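Local structure of choline binding protein PCPA (4CP6) at residues A[397-402]-A[410-415]; A[204-209]-A[239-244]; A[230-235]-A[252-257]. The protein is a pneumococcal surface antigen of the choline-binding protein class, built on leucine-rich repeats, whose molecular function is not firmly established. All coordinates share one frame; numbering follows the deposited sequence.

Overall arrangement
The three contacts lie along one elongated leucine-rich-repeat chain. Contacts 2 and 3 are neighbours, their centres about 14 Å apart, and they share a sheet: strand 230-233 of contact 3 runs antiparallel to strand 238-241 of contact 2, and the backbones of Leu231, Ile240 and Tyr241 join them. Their segments also alternate along the sequence, so the hairpin of these two strands takes part in both. Contact 2 lies near the middle of the chain, about 6 Å from its centre. Contact 1 stands apart at the C-terminal end, about 40 Å from contact 2 and 41 Å from contact 3, centre to centre, and touches neither.

Contact 1: A[397-402]-A[410-415]; sequences HIKDVL and NDIIVE
Ile412 meets helix 397-402 at two places, Lys399 and Leu402, one turn apart on the same side of the helix. Its CD1 reaches Leu402 CB at 3.7 Å, and the tip of Leu402, CD1, lies a little farther off. The CG2 branch instead takes the aliphatic part of Lys399, with CG2 of Ile412 3.7 Å from CG of the lysine. The rotation about the first side-chain bond of Ile412, with CG1 beside the backbone N and CG2 anti to it, sends CD1 to Leu402 and CG2 to Lys399. Past this apolar patch the lysine, extended beyond CG, runs on obliquely across the isoleucine and delivers its ammonium to the strand backbone: NZ donates to Ile412 O at 2.9 Å. The C=O...N angle is 152°, with the donor tilted 23° from the carbonyl plane.

The helix and strand 412-414 are the last two elements of a beta-alpha-beta unit that starts at strand 390-393. The connection reverses the chain, and the two short axes run nearly antiparallel, at 166° and 8.9 Å at their closest. Strand 412-414 is an outermost strand of its parallel sheet and pairs with strand 390-393, Ile413 bonding through its backbone to Phe391 and Val393. Leu402 also packs on those same two residues, so it lies in the layer between helix and sheet.

Val414, next but one after Ile412, again points toward the helix. Its CG2 lies 3.8 Å from Lys399 CD and nearly as close to Lys399 CB, and the two side chains cross at about a right angle.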
ATOM      1  N   HIS A 397     -27.899   3.323 -34.854  1.00 16.52           N
ATOM      2  CA  HIS A 397     -27.940   2.079 -34.074  1.00 16.96           C
ATOM      3  C   HIS A 397     -27.280   2.293 -32.708  1.00 17.25           C
ATOM      4  O   HIS A 397     -27.852   1.899 -31.691  1.00 17.45           O
ATOM      5  CB  HIS A 397     -27.285   0.893 -34.791  1.00 18.19           C
ATOM      6  CG  HIS A 397     -27.239  -0.352 -33.954  1.00 20.80           C
ATOM      7  ND1 HIS A 397     -28.399  -0.938 -33.470  1.00 22.63           N
ATOM      8  CD2 HIS A 397     -26.172  -1.036 -33.471  1.00 22.35           C
ATOM      9  CE1 HIS A 397     -28.008  -1.986 -32.762  1.00 21.82           C
ATOM     10  NE2 HIS A 397     -26.676  -2.091 -32.740  1.00 22.52           N
ATOM     11  N   ILE A 398     -26.107   2.943 -32.673  1.00 15.07           N
ATOM     12  CA  ILE A 398     -25.467   3.182 -31.370  1.00 14.44           C
ATOM     13  C   ILE A 398     -26.340   4.108 -30.488  1.00 15.91           C
ATOM     14  O   ILE A 398     -26.479   3.851 -29.293  1.00 14.31           O
ATOM     15  CB  ILE A 398     -24.026   3.636 -31.567  1.00 16.22           C
ATOM     16  CG1 ILE A 398     -23.229   2.418 -32.080  1.00 16.20           C
ATOM     17  CG2 ILE A 398     -23.418   4.183 -30.240  1.00 16.43           C
ATOM     18  CD1 ILE A 398     -21.824   2.734 -32.655  1.00 20.54           C
ATOM     19  N   LYS A 399     -27.029   5.109 -31.088  1.00 13.58           N
ATOM     20  CA  LYS A 399     -27.971   5.941 -30.349  1.00 12.95           C
ATOM     21  C   LYS A 399     -29.090   5.044 -29.786  1.00 15.69           C
ATOM     22  O   LYS A 399     -29.485   5.223 -28.632  1.00 14.90           O
ATOM     23  CB  LYS A 399     -28.540   7.048 -31.283  1.00 14.28           C
ATOM     24  CG  LYS A 399     -29.663   7.863 -30.659  1.00 15.04           C
ATOM     25  CD  LYS A 399     -29.911   9.153 -31.432  1.00 17.47           C
ATOM     26  CE  LYS A 399     -31.010   9.980 -30.813  1.00 17.66           C
ATOM     27  NZ  LYS A 399     -30.988  11.352 -31.383  1.00 22.33           N
ATOM     28  N   ASP A 400     -29.602   4.087 -30.590  1.00 13.59           N
ATOM     29  CA  ASP A 400     -30.665   3.183 -30.121  1.00 13.41           C
ATOM     30  C   ASP A 400     -30.192   2.349 -28.945  1.00 13.96           C
ATOM     31  O   ASP A 400     -30.932   2.128 -27.983  1.00 13.32           O
ATOM     32  CB  ASP A 400     -31.145   2.239 -31.243  1.00 15.38           C
ATOM     33  CG  ASP A 400     -31.825   2.923 -32.412  1.00 20.14           C
ATOM     34  OD1 ASP A 400     -32.288   4.072 -32.245  1.00 19.18           O
ATOM     35  OD2 ASP A 400     -31.912   2.294 -33.485  1.00 22.32           O
ATOM     36  N   VAL A 401     -28.950   1.855 -29.027  1.00 13.71           N
ATOM     37  CA  VAL A 401     -28.389   1.066 -27.922  1.00 13.11           C
ATOM     38  C   VAL A 401     -28.297   1.940 -26.653  1.00 14.83           C
ATOM     39  O   VAL A 401     -28.727   1.519 -25.554  1.00 14.27           O
ATOM     40  CB  VAL A 401     -27.016   0.482 -28.325  1.00 16.24           C
ATOM     41  CG1 VAL A 401     -26.291  -0.069 -27.097  1.00 16.57           C
ATOM     42  CG2 VAL A 401     -27.184  -0.596 -29.400  1.00 16.64           C
ATOM     43  N   LEU A 402     -27.789   3.159 -26.782  1.00 13.76           N
ATOM     44  CA  LEU A 402     -27.742   4.053 -25.610  1.00 13.54           C
ATOM     45  C   LEU A 402     -29.120   4.361 -25.050  1.00 16.55           C
ATOM     46  O   LEU A 402     -29.323   4.229 -23.843  1.00 15.03           O
ATOM     47  CB  LEU A 402     -27.048   5.366 -25.933  1.00 13.41           C
ATOM     48  CG  LEU A 402     -25.546   5.332 -26.040  1.00 16.66           C
ATOM     49  CD1 LEU A 402     -25.033   6.679 -26.502  1.00 17.06           C
ATOM     50  CD2 LEU A 402     -24.883   4.970 -24.666  1.00 16.42           C
ATOM     51  N   ASN A 410     -30.431  11.398 -21.817  1.00 13.62           N
ATOM     52  CA  ASN A 410     -29.407  12.315 -22.315  1.00 12.48           C
ATOM     53  C   ASN A 410     -29.620  12.698 -23.776  1.00 14.40           C
ATOM     54  O   ASN A 410     -30.061  11.861 -24.570  1.00 14.46           O
ATOM     55  CB  ASN A 410     -28.033  11.641 -22.233  1.00 13.02           C
ATOM     56  CG  ASN A 410     -27.695  11.220 -20.830  1.00 14.73           C
ATOM     57  OD1 ASN A 410     -28.266  10.268 -20.314  1.00 14.33           O
ATOM     58  ND2 ASN A 410     -26.793  11.931 -20.181  1.00 12.00           N
ATOM     59  N   ASP A 411     -29.198  13.919 -24.136  1.00 13.07           N
ATOM     60  CA  ASP A 411     -29.175  14.333 -25.535  1.00 12.70           C
ATOM     61  C   ASP A 411     -28.079  13.477 -26.241  1.00 15.76           C
ATOM     62  O   ASP A 411     -26.943  13.400 -25.743  1.00 14.32           O
ATOM     63  CB  ASP A 411     -28.790  15.817 -25.592  1.00 14.76           C
ATOM     64  CG  ASP A 411     -28.831  16.421 -26.972  1.00 17.75           C
ATOM     65  OD1 ASP A 411     -29.587  15.912 -27.808  1.00 18.26           O
ATOM     66  OD2 ASP A 411     -28.145  17.448 -27.185  1.00 18.71           O
ATOM     67  N   ILE A 412     -28.435  12.805 -27.345  1.00 13.21           N
ATOM     68  CA  ILE A 412     -27.535  11.979 -28.144  1.00 12.47           C
ATOM     69  C   ILE A 412     -27.534  12.531 -29.563  1.00 17.44           C
ATOM     70  O   ILE A 412     -28.596  12.593 -30.220  1.00 16.41           O
ATOM     71  CB  ILE A 412     -27.914  10.492 -28.141  1.00 14.36           C
ATOM     72  CG1 ILE A 412     -28.026   9.941 -26.689  1.00 14.63           C
ATOM     73  CG2 ILE A 412     -26.895   9.695 -28.970  1.00 15.54           C
ATOM     74  CD1 ILE A 412     -28.710   8.634 -26.609  1.00 15.13           C
ATOM     75  N   ILE A 413     -26.344  12.932 -30.017  1.00 14.01           N
ATOM     76  CA  ILE A 413     -26.119  13.501 -31.355  1.00 14.50           C
ATOM     77  C   ILE A 413     -25.418  12.482 -32.237  1.00 16.78           C
ATOM     78  O   ILE A 413     -24.336  11.977 -31.878  1.00 17.68           O
ATOM     79  CB  ILE A 413     -25.339  14.833 -31.232  1.00 17.86           C
ATOM     80  CG1 ILE A 413     -26.152  15.837 -30.363  1.00 18.92           C
ATOM     81  CG2 ILE A 413     -25.036  15.416 -32.634  1.00 18.28           C
ATOM     82  CD1 ILE A 413     -25.368  17.054 -29.836  1.00 26.17           C
ATOM     83  N   VAL A 414     -26.013  12.154 -33.386  1.00 15.56           N
ATOM     84  CA  VAL A 414     -25.417  11.233 -34.354  1.00 15.82           C
ATOM     85  C   VAL A 414     -24.616  12.100 -35.341  1.00 22.14           C
ATOM     86  O   VAL A 414     -25.187  12.952 -36.031  1.00 20.82           O
ATOM     87  CB  VAL A 414     -26.471  10.358 -35.086  1.00 18.91           C
ATOM     88  CG1 VAL A 414     -25.820   9.472 -36.140  1.00 19.55           C
ATOM     89  CG2 VAL A 414     -27.265   9.517 -34.086  1.00 19.19           C
ATOM     90  N   GLU A 415     -23.306  11.888 -35.411  1.00 19.99           N
ATOM     91  CA  GLU A 415     -22.445  12.660 -36.316  1.00 21.64           C
ATOM     92  C   GLU A 415     -22.795  12.370 -37.793  1.00 26.95           C
ATOM     93  O   GLU A 415     -23.234  11.269 -38.125  1.00 26.95           O
ATOM     94  CB  GLU A 415     -20.975  12.283 -36.038  1.00 24.01           C
ATOM     95  CG  GLU A 415     -19.909  13.099 -36.765  1.00 40.56           C
ATOM     96  CD  GLU A 415     -18.477  12.960 -36.269  1.00 68.62           C
ATOM     97  OE1 GLU A 415     -18.117  11.874 -35.755  1.00 62.08           O
ATOM     98  OE2 GLU A 415     -17.707  13.938 -36.420  1.00 58.43           O
TER

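Contact 2: A[204-209]-A[239-244]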
ATOM      1  N   ASN A 204       1.130  -3.009  -3.259  1.00 11.49           N
ATOM      2  CA  ASN A 204       0.546  -1.904  -2.492  1.00 11.72           C
ATOM      3  C   ASN A 204       1.378  -1.561  -1.291  1.00 12.12           C
ATOM      4  O   ASN A 204       0.850  -1.271  -0.216  1.00 11.31           O
ATOM      5  CB  ASN A 204      -0.895  -2.255  -2.092  1.00 12.45           C
ATOM      6  CG  ASN A 204      -1.706  -2.605  -3.300  1.00 17.08           C
ATOM      7  OD1 ASN A 204      -1.338  -2.200  -4.417  1.00 17.68           O
ATOM      8  ND2 ASN A 204      -2.805  -3.285  -3.080  1.00 19.43           N
ATOM      9  N   LEU A 205       2.701  -1.570  -1.481  1.00 10.31           N
ATOM     10  CA  LEU A 205       3.625  -1.386  -0.375  1.00 11.07           C
ATOM     11  C   LEU A 205       3.396  -0.114   0.402  1.00 11.41           C
ATOM     12  O   LEU A 205       3.603  -0.104   1.619  1.00 10.52           O
ATOM     13  CB  LEU A 205       5.064  -1.426  -0.916  1.00 12.36           C
ATOM     14  CG  LEU A 205       6.190  -1.406   0.071  1.00 14.85           C
ATOM     15  CD1 LEU A 205       6.091  -2.545   1.085  1.00 15.05           C
ATOM     16  CD2 LEU A 205       7.529  -1.525  -0.649  1.00 15.72           C
ATOM     17  N   PHE A 206       2.995   0.946  -0.313  1.00  9.88           N
ATOM     18  CA  PHE A 206       2.799   2.261   0.269  1.00  9.30           C
ATOM     19  C   PHE A 206       1.325   2.687   0.206  1.00 10.73           C
ATOM     20  O   PHE A 206       1.037   3.884   0.221  1.00 10.63           O
ATOM     21  CB  PHE A 206       3.677   3.263  -0.482  1.00 11.30           C
ATOM     22  CG  PHE A 206       5.138   2.868  -0.455  1.00 10.60           C
ATOM     23  CD1 PHE A 206       5.887   3.007   0.701  1.00 12.30           C
ATOM     24  CD2 PHE A 206       5.774   2.396  -1.600  1.00 11.66           C
ATOM     25  CE1 PHE A 206       7.239   2.638   0.732  1.00 13.55           C
ATOM     26  CE2 PHE A 206       7.133   2.032  -1.567  1.00 13.48           C
ATOM     27  CZ  PHE A 206       7.855   2.185  -0.404  1.00 12.99           C
ATOM     28  N   ARG A 207       0.389   1.733   0.141  1.00 10.29           N
ATOM     29  CA  ARG A 207      -1.025   2.056  -0.029  1.00  9.85           C
ATOM     30  C   ARG A 207      -1.489   3.124   0.947  1.00 10.38           C
ATOM     31  O   ARG A 207      -1.308   2.961   2.136  1.00 10.80           O
ATOM     32  CB  ARG A 207      -1.865   0.786   0.130  1.00 10.94           C
ATOM     33  CG  ARG A 207      -3.378   1.042   0.022  1.00 13.73           C
ATOM     34  CD  ARG A 207      -4.208  -0.241   0.170  1.00 14.72           C
ATOM     35  NE  ARG A 207      -5.641   0.082   0.187  1.00 18.26           N
ATOM     36  CZ  ARG A 207      -6.337   0.476   1.253  1.00 33.34           C
ATOM     37  NH1 ARG A 207      -5.752   0.585   2.434  1.00 24.37           N
ATOM     38  NH2 ARG A 207      -7.618   0.784   1.137  1.00 29.07           N
ATOM     39  N   LEU A 208      -2.110   4.207   0.445  1.00 10.13           N
ATOM     40  CA  LEU A 208      -2.686   5.298   1.246  1.00 11.27           C
ATOM     41  C   LEU A 208      -1.668   6.093   2.047  1.00 11.80           C
ATOM     42  O   LEU A 208      -2.056   6.996   2.804  1.00 12.87           O
ATOM     43  CB  LEU A 208      -3.821   4.791   2.157  1.00 12.39           C
ATOM     44  CG  LEU A 208      -5.075   4.151   1.508  1.00 20.58           C
ATOM     45  CD1 LEU A 208      -6.226   4.074   2.512  1.00 20.88           C
ATOM     46  CD2 LEU A 208      -5.563   4.861   0.292  1.00 20.08           C
ATOM     47  N   THR A 209      -0.367   5.851   1.829  1.00 10.32           N
ATOM     48  CA  THR A 209       0.652   6.678   2.469  1.00  9.69           C
ATOM     49  C   THR A 209       0.679   8.082   1.808  1.00 11.15           C
ATOM     50  O   THR A 209       0.508   8.202   0.595  1.00 11.18           O
ATOM     51  CB  THR A 209       1.984   5.943   2.438  1.00 11.32           C
ATOM     52  OG1 THR A 209       1.842   4.896   3.398  1.00 10.43           O
ATOM     53  CG2 THR A 209       3.169   6.834   2.850  1.00 11.44           C
ATOM     54  N   LEU A 239       6.642   0.584 -13.126  1.00 10.96           N
ATOM     55  CA  LEU A 239       6.727   1.766 -12.293  1.00  9.94           C
ATOM     56  C   LEU A 239       5.953   1.347 -11.042  1.00 11.35           C
ATOM     57  O   LEU A 239       4.726   1.157 -11.084  1.00 11.15           O
ATOM     58  CB  LEU A 239       6.145   3.016 -12.987  1.00  9.86           C
ATOM     59  CG  LEU A 239       6.431   4.326 -12.280  1.00 12.26           C
ATOM     60  CD1 LEU A 239       6.216   5.512 -13.255  1.00 13.08           C
ATOM     61  CD2 LEU A 239       5.578   4.500 -10.981  1.00 13.36           C
ATOM     62  N   ILE A 240       6.696   1.131  -9.941  1.00  9.45           N
ATOM     63  CA  ILE A 240       6.100   0.589  -8.734  1.00  9.50           C
ATOM     64  C   ILE A 240       5.475   1.687  -7.879  1.00 10.65           C
ATOM     65  O   ILE A 240       4.342   1.525  -7.413  1.00 10.48           O
ATOM     66  CB  ILE A 240       7.148  -0.228  -7.944  1.00 10.63           C
ATOM     67  CG1 ILE A 240       7.667  -1.398  -8.809  1.00 10.93           C
ATOM     68  CG2 ILE A 240       6.562  -0.771  -6.605  1.00 10.79           C
ATOM     69  CD1 ILE A 240       8.885  -2.124  -8.224  1.00 13.07           C
ATOM     70  N   TYR A 241       6.223   2.770  -7.611  1.00  9.69           N
ATOM     71  CA  TYR A 241       5.675   3.804  -6.744  1.00 10.02           C
ATOM     72  C   TYR A 241       6.232   5.158  -7.051  1.00  9.87           C
ATOM     73  O   TYR A 241       7.459   5.341  -7.048  1.00 11.20           O
ATOM     74  CB  TYR A 241       5.881   3.454  -5.257  1.00 10.38           C
ATOM     75  CG  TYR A 241       5.184   4.452  -4.351  1.00  8.89           C
ATOM     76  CD1 TYR A 241       3.801   4.642  -4.419  1.00  9.96           C
ATOM     77  CD2 TYR A 241       5.910   5.252  -3.468  1.00 10.37           C
ATOM     78  CE1 TYR A 241       3.163   5.588  -3.621  1.00 10.40           C
ATOM     79  CE2 TYR A 241       5.276   6.161  -2.630  1.00 10.44           C
ATOM     80  CZ  TYR A 241       3.907   6.344  -2.723  1.00 10.88           C
ATOM     81  OH  TYR A 241       3.285   7.302  -1.945  1.00 11.55           O
ATOM     82  N   TYR A 242       5.321   6.136  -7.280  1.00 10.35           N
ATOM     83  CA  TYR A 242       5.671   7.529  -7.486  1.00 10.79           C
ATOM     84  C   TYR A 242       5.341   8.220  -6.158  1.00 11.29           C
ATOM     85  O   TYR A 242       4.158   8.296  -5.775  1.00 11.16           O
ATOM     86  CB  TYR A 242       4.828   8.083  -8.614  1.00 11.17           C
ATOM     87  CG  TYR A 242       5.262   9.476  -9.032  1.00 11.49           C
ATOM     88  CD1 TYR A 242       4.825  10.602  -8.337  1.00 13.77           C
ATOM     89  CD2 TYR A 242       6.039   9.671 -10.169  1.00 11.68           C
ATOM     90  CE1 TYR A 242       5.181  11.886  -8.746  1.00 14.64           C
ATOM     91  CE2 TYR A 242       6.393  10.951 -10.591  1.00 12.56           C
ATOM     92  CZ  TYR A 242       5.978  12.049  -9.867  1.00 15.15           C
ATOM     93  OH  TYR A 242       6.299  13.308 -10.316  1.00 16.87           O
ATOM     94  N   PRO A 243       6.341   8.730  -5.411  1.00  9.94           N
ATOM     95  CA  PRO A 243       6.036   9.312  -4.088  1.00 10.29           C
ATOM     96  C   PRO A 243       4.976  10.389  -4.113  1.00 12.13           C
ATOM     97  O   PRO A 243       5.057  11.277  -4.952  1.00 12.57           O
ATOM     98  CB  PRO A 243       7.386   9.829  -3.594  1.00 12.02           C
ATOM     99  CG  PRO A 243       8.376   8.900  -4.280  1.00 15.54           C
ATOM    100  CD  PRO A 243       7.788   8.696  -5.674  1.00 12.13           C
ATOM    101  N   SER A 244       3.988  10.316  -3.198  1.00 10.99           N
ATOM    102  CA  SER A 244       2.876  11.253  -3.226  1.00 10.81           C
ATOM    103  C   SER A 244       3.322  12.691  -3.068  1.00 13.45           C
ATOM    104  O   SER A 244       2.626  13.606  -3.551  1.00 13.09           O
ATOM    105  CB  SER A 244       1.822  10.916  -2.172  1.00 12.07           C
ATOM    106  OG  SER A 244       2.278  11.145  -0.843  1.00 11.82           O
TER
HETATM  107  O   HOH W   1       0.676   6.801  -1.715  1.00 11.86           O
HETATM  108  O   HOH W   2       3.619   8.948   0.225  1.00 12.44           O
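An offset aromatic stack between Phe206 and Tyr241 joins a loop of two beta turns, within the leucine-rich-repeat region, to the end of strand 238-241, where Ile240 and Tyr241 form a classic beta bulge opposite Leu231. The ring centroids are 4.7 Å apart and the planes are inclined at 30°. Phe206 CD2 comes over one face of the tyrosine, 3.4 Å from its CD2, while the CB of Phe206 makes a CH-pi contact, 3.8 Å from the centroid of the Tyr241 ring. Pro243 N lies over the opposite face, toward the rim, so the tyrosine is sandwiched between the loop and its own chain. Extended away from its backbone N (chi1 -174°), Tyr241 carries its hydroxyl toward Thr209 and Ser244.

There the link is made by water. Water 1 bridges Thr209 O and Tyr241 OH, at 2.7 Å from the hydroxyl oxygen. Water 2 also sits 2.7 Å from Tyr241 OH, in the ring plane; it donates to Ser244 OG at 2.8 Å and, weakly, to Thr209 O. Ser244 N adds a weak bond to Tyr241 OH. The hydroxyl of Thr209 is hydrogen-bonded to Phe183 O and Leu186 N. Val215 of strand 214-217 touches both aromatic side chains, and Ile240 packs on Leu231 of the adjoining strand 230-233.

Contact 3: A[230-235]-A[252-257]; sequences VLFSKD and KTPKET
Across this contact the backbones come nearest at Asp235 and Glu256, 7.7 Å between CA atoms, where the loop just after strand 230-233 faces a type I beta turn running from Pro254 to Thr257. Phe232 carries most of the contact. Its side chain and Pro254 approach from opposite directions, and the far end of the ring meets the proline obliquely: Phe232 CE2 is 3.5 Å from Pro254 CG, and Phe232 CZ is 3.6 Å from Pro254 CD. The touching is therefore between two ring atoms and two methylenes. Thr257 OG1 lies at the edge of the phenyl ring, near its plane, 4.2 Å from Phe232 CE2, too far for more than loose packing.

That hydroxyl is committed to its own turn, donating to Pro254 O at 2.8 Å. The same carbonyl accepts from Thr257 N at 3.1 Å, and both donors arrive from one face of its plane. Two bonds on a single oxygen tie the ends of the turn together and fix Pro254 and Thr257 relative to each other beside the phenylalanine.

Farther along, beyond the phenylalanine, Glu256 CB stands 3.9 Å from Asp235 O, and CB and CG both lie beside that oxygen in van der Waals contact. On the strand side Ser233 OG donates to Asp235 OD1 at 2.7 Å, nearly in line with the acceptor's C-O bond; Asp235 OD1 is also bonded to Thr237 OG1, so that it bridges the two hydroxyls across the connection between strands 230-233 and 238-241.

Those strands form an antiparallel hairpin in the mixed sheet, and the contact packs it against the turn between strands 250-252 and 259-260. Phe232 also packs on Leu239 of strand 238-241 and on Tyr251 of strand 250-252, with Lys236 making a cation-pi interaction with its ring. Thr253 bonds through its backbone to Glu275 of strand 273-275.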
ATOM      1  N   VAL A 230      11.554   8.018  -7.764  1.00 10.87           N
ATOM      2  CA  VAL A 230      10.477   7.125  -8.240  1.00 10.19           C
ATOM      3  C   VAL A 230      10.988   5.703  -8.262  1.00 13.78           C
ATOM      4  O   VAL A 230      12.061   5.450  -8.817  1.00 13.07           O
ATOM      5  CB  VAL A 230       9.960   7.553  -9.636  1.00 12.49           C
ATOM      6  CG1 VAL A 230       8.784   6.687 -10.076  1.00 12.01           C
ATOM      7  CG2 VAL A 230       9.531   9.020  -9.614  1.00 12.43           C
ATOM      8  N   LEU A 231      10.236   4.774  -7.657  1.00 11.74           N
ATOM      9  CA  LEU A 231      10.638   3.377  -7.572  1.00 10.67           C
ATOM     10  C   LEU A 231      10.163   2.568  -8.770  1.00 10.99           C
ATOM     11  O   LEU A 231       8.968   2.553  -9.073  1.00 11.07           O
ATOM     12  CB  LEU A 231      10.103   2.782  -6.266  1.00 10.61           C
ATOM     13  CG  LEU A 231      10.385   1.312  -6.002  1.00 10.14           C
ATOM     14  CD1 LEU A 231      11.875   1.052  -5.750  1.00 11.75           C
ATOM     15  CD2 LEU A 231       9.596   0.861  -4.774  1.00 11.25           C
ATOM     16  N   PHE A 232      11.097   1.863  -9.431  1.00 10.66           N
ATOM     17  CA  PHE A 232      10.859   0.999 -10.560  1.00 10.26           C
ATOM     18  C   PHE A 232      11.481  -0.365 -10.307  1.00 11.79           C
ATOM     19  O   PHE A 232      12.388  -0.509  -9.473  1.00 11.11           O
ATOM     20  CB  PHE A 232      11.601   1.554 -11.793  1.00 11.37           C
ATOM     21  CG  PHE A 232      11.030   2.802 -12.424  1.00 10.76           C
ATOM     22  CD1 PHE A 232      11.360   4.057 -11.934  1.00 12.42           C
ATOM     23  CD2 PHE A 232      10.134   2.712 -13.477  1.00 12.18           C
ATOM     24  CE1 PHE A 232      10.854   5.211 -12.534  1.00 14.35           C
ATOM     25  CE2 PHE A 232       9.627   3.868 -14.075  1.00 12.07           C
ATOM     26  CZ  PHE A 232       9.974   5.108 -13.579  1.00 13.33           C
ATOM     27  N   SER A 233      11.093  -1.331 -11.117  1.00 10.28           N
ATOM     28  CA  SER A 233      11.869  -2.566 -11.233  1.00 10.29           C
ATOM     29  C   SER A 233      13.207  -2.161 -11.905  1.00 12.88           C
ATOM     30  O   SER A 233      13.273  -1.151 -12.615  1.00 13.07           O
ATOM     31  CB  SER A 233      11.163  -3.587 -12.112  1.00 13.46           C
ATOM     32  OG  SER A 233      10.854  -3.068 -13.405  1.00 12.80           O
ATOM     33  N   LYS A 234      14.288  -2.928 -11.667  1.00 11.42           N
ATOM     34  CA  LYS A 234      15.586  -2.588 -12.240  1.00 11.94           C
ATOM     35  C   LYS A 234      15.531  -2.352 -13.770  1.00 15.63           C
ATOM     36  O   LYS A 234      16.155  -1.409 -14.278  1.00 17.22           O
ATOM     37  CB  LYS A 234      16.569  -3.711 -11.883  1.00 12.94           C
ATOM     38  CG  LYS A 234      17.991  -3.473 -12.361  1.00 16.65           C
ATOM     39  CD  LYS A 234      18.740  -2.554 -11.462  1.00 27.57           C
ATOM     40  CE  LYS A 234      20.188  -2.505 -11.878  1.00 39.69           C
ATOM     41  NZ  LYS A 234      20.960  -1.605 -10.997  1.00 56.19           N
ATOM     42  N   ASP A 235      14.736  -3.164 -14.474  1.00 13.52           N
ATOM     43  CA  ASP A 235      14.604  -3.044 -15.939  1.00 15.09           C
ATOM     44  C   ASP A 235      13.639  -1.924 -16.401  1.00 17.84           C
ATOM     45  O   ASP A 235      13.472  -1.726 -17.613  1.00 17.53           O
ATOM     46  CB  ASP A 235      14.224  -4.400 -16.549  1.00 17.08           C
ATOM     47  CG  ASP A 235      12.852  -4.960 -16.153  1.00 20.66           C
ATOM     48  OD1 ASP A 235      12.023  -4.198 -15.598  1.00 17.47           O
ATOM     49  OD2 ASP A 235      12.610  -6.159 -16.381  1.00 22.39           O
ATOM     50  N   LYS A 252       7.044  12.432 -17.234  1.00 13.60           N
ATOM     51  CA  LYS A 252       6.944  11.542 -18.356  1.00 13.12           C
ATOM     52  C   LYS A 252       7.485  10.178 -17.926  1.00 15.50           C
ATOM     53  O   LYS A 252       8.619  10.095 -17.471  1.00 15.89           O
ATOM     54  CB  LYS A 252       7.769  12.044 -19.561  1.00 16.40           C
ATOM     55  CG  LYS A 252       7.299  13.390 -20.095  1.00 18.01           C
ATOM     56  CD  LYS A 252       8.137  13.844 -21.295  1.00 28.89           C
ATOM     57  CE  LYS A 252       7.969  15.323 -21.529  1.00 44.69           C
ATOM     58  NZ  LYS A 252       9.289  16.001 -21.612  1.00 57.89           N
ATOM     59  N   THR A 253       6.689   9.109 -18.056  1.00 12.97           N
ATOM     60  CA  THR A 253       7.209   7.781 -17.731  1.00 12.26           C
ATOM     61  C   THR A 253       8.280   7.415 -18.770  1.00 15.42           C
ATOM     62  O   THR A 253       8.200   7.787 -19.955  1.00 14.27           O
ATOM     63  CB  THR A 253       6.085   6.747 -17.686  1.00 13.64           C
ATOM     64  OG1 THR A 253       5.370   6.764 -18.943  1.00 13.27           O
ATOM     65  CG2 THR A 253       5.148   6.974 -16.534  1.00 13.45           C
ATOM     66  N   PRO A 254       9.289   6.630 -18.349  1.00 13.65           N
ATOM     67  CA  PRO A 254      10.342   6.234 -19.305  1.00 13.92           C
ATOM     68  C   PRO A 254       9.831   5.312 -20.390  1.00 16.35           C
ATOM     69  O   PRO A 254       8.806   4.643 -20.235  1.00 15.22           O
ATOM     70  CB  PRO A 254      11.391   5.536 -18.423  1.00 14.67           C
ATOM     71  CG  PRO A 254      10.683   5.164 -17.163  1.00 16.90           C
ATOM     72  CD  PRO A 254       9.538   6.134 -16.980  1.00 14.24           C
ATOM     73  N   LYS A 255      10.536   5.289 -21.539  1.00 15.67           N
ATOM     74  CA  LYS A 255      10.114   4.511 -22.689  1.00 15.20           C
ATOM     75  C   LYS A 255       9.967   3.000 -22.434  1.00 16.17           C
ATOM     76  O   LYS A 255       9.210   2.341 -23.139  1.00 16.04           O
ATOM     77  CB  LYS A 255      11.048   4.765 -23.894  1.00 18.73           C
ATOM     78  CG  LYS A 255      12.496   4.306 -23.682  1.00 27.03           C
ATOM     79  CD  LYS A 255      13.279   4.381 -24.995  1.00 37.17           C
ATOM     80  CE  LYS A 255      14.665   3.812 -24.854  1.00 52.53           C
ATOM     81  NZ  LYS A 255      15.413   3.891 -26.139  1.00 67.38           N
ATOM     82  N   GLU A 256      10.678   2.464 -21.417  1.00 14.80           N
ATOM     83  CA  GLU A 256      10.656   1.038 -21.095  1.00 14.31           C
ATOM     84  C   GLU A 256       9.425   0.621 -20.312  1.00 14.30           C
ATOM     85  O   GLU A 256       9.192  -0.560 -20.204  1.00 15.04           O
ATOM     86  CB  GLU A 256      11.868   0.677 -20.211  1.00 15.40           C
ATOM     87  CG  GLU A 256      13.232   0.849 -20.881  1.00 21.89           C
ATOM     88  CD  GLU A 256      13.860   2.228 -20.769  1.00 37.98           C
ATOM     89  OE1 GLU A 256      13.292   3.099 -20.069  1.00 25.48           O
ATOM     90  OE2 GLU A 256      14.946   2.428 -21.365  1.00 29.68           O
ATOM     91  N   THR A 257       8.667   1.583 -19.739  1.00 12.91           N
ATOM     92  CA  THR A 257       7.541   1.217 -18.877  1.00 12.64           C
ATOM     93  C   THR A 257       6.502   0.375 -19.581  1.00 14.37           C
ATOM     94  O   THR A 257       6.032   0.759 -20.659  1.00 13.24           O
ATOM     95  CB  THR A 257       6.910   2.448 -18.238  1.00 14.44           C
ATOM     96  OG1 THR A 257       7.885   3.437 -17.915  1.00 15.20           O
ATOM     97  CG2 THR A 257       6.088   2.109 -17.013  1.00 12.41           C
TER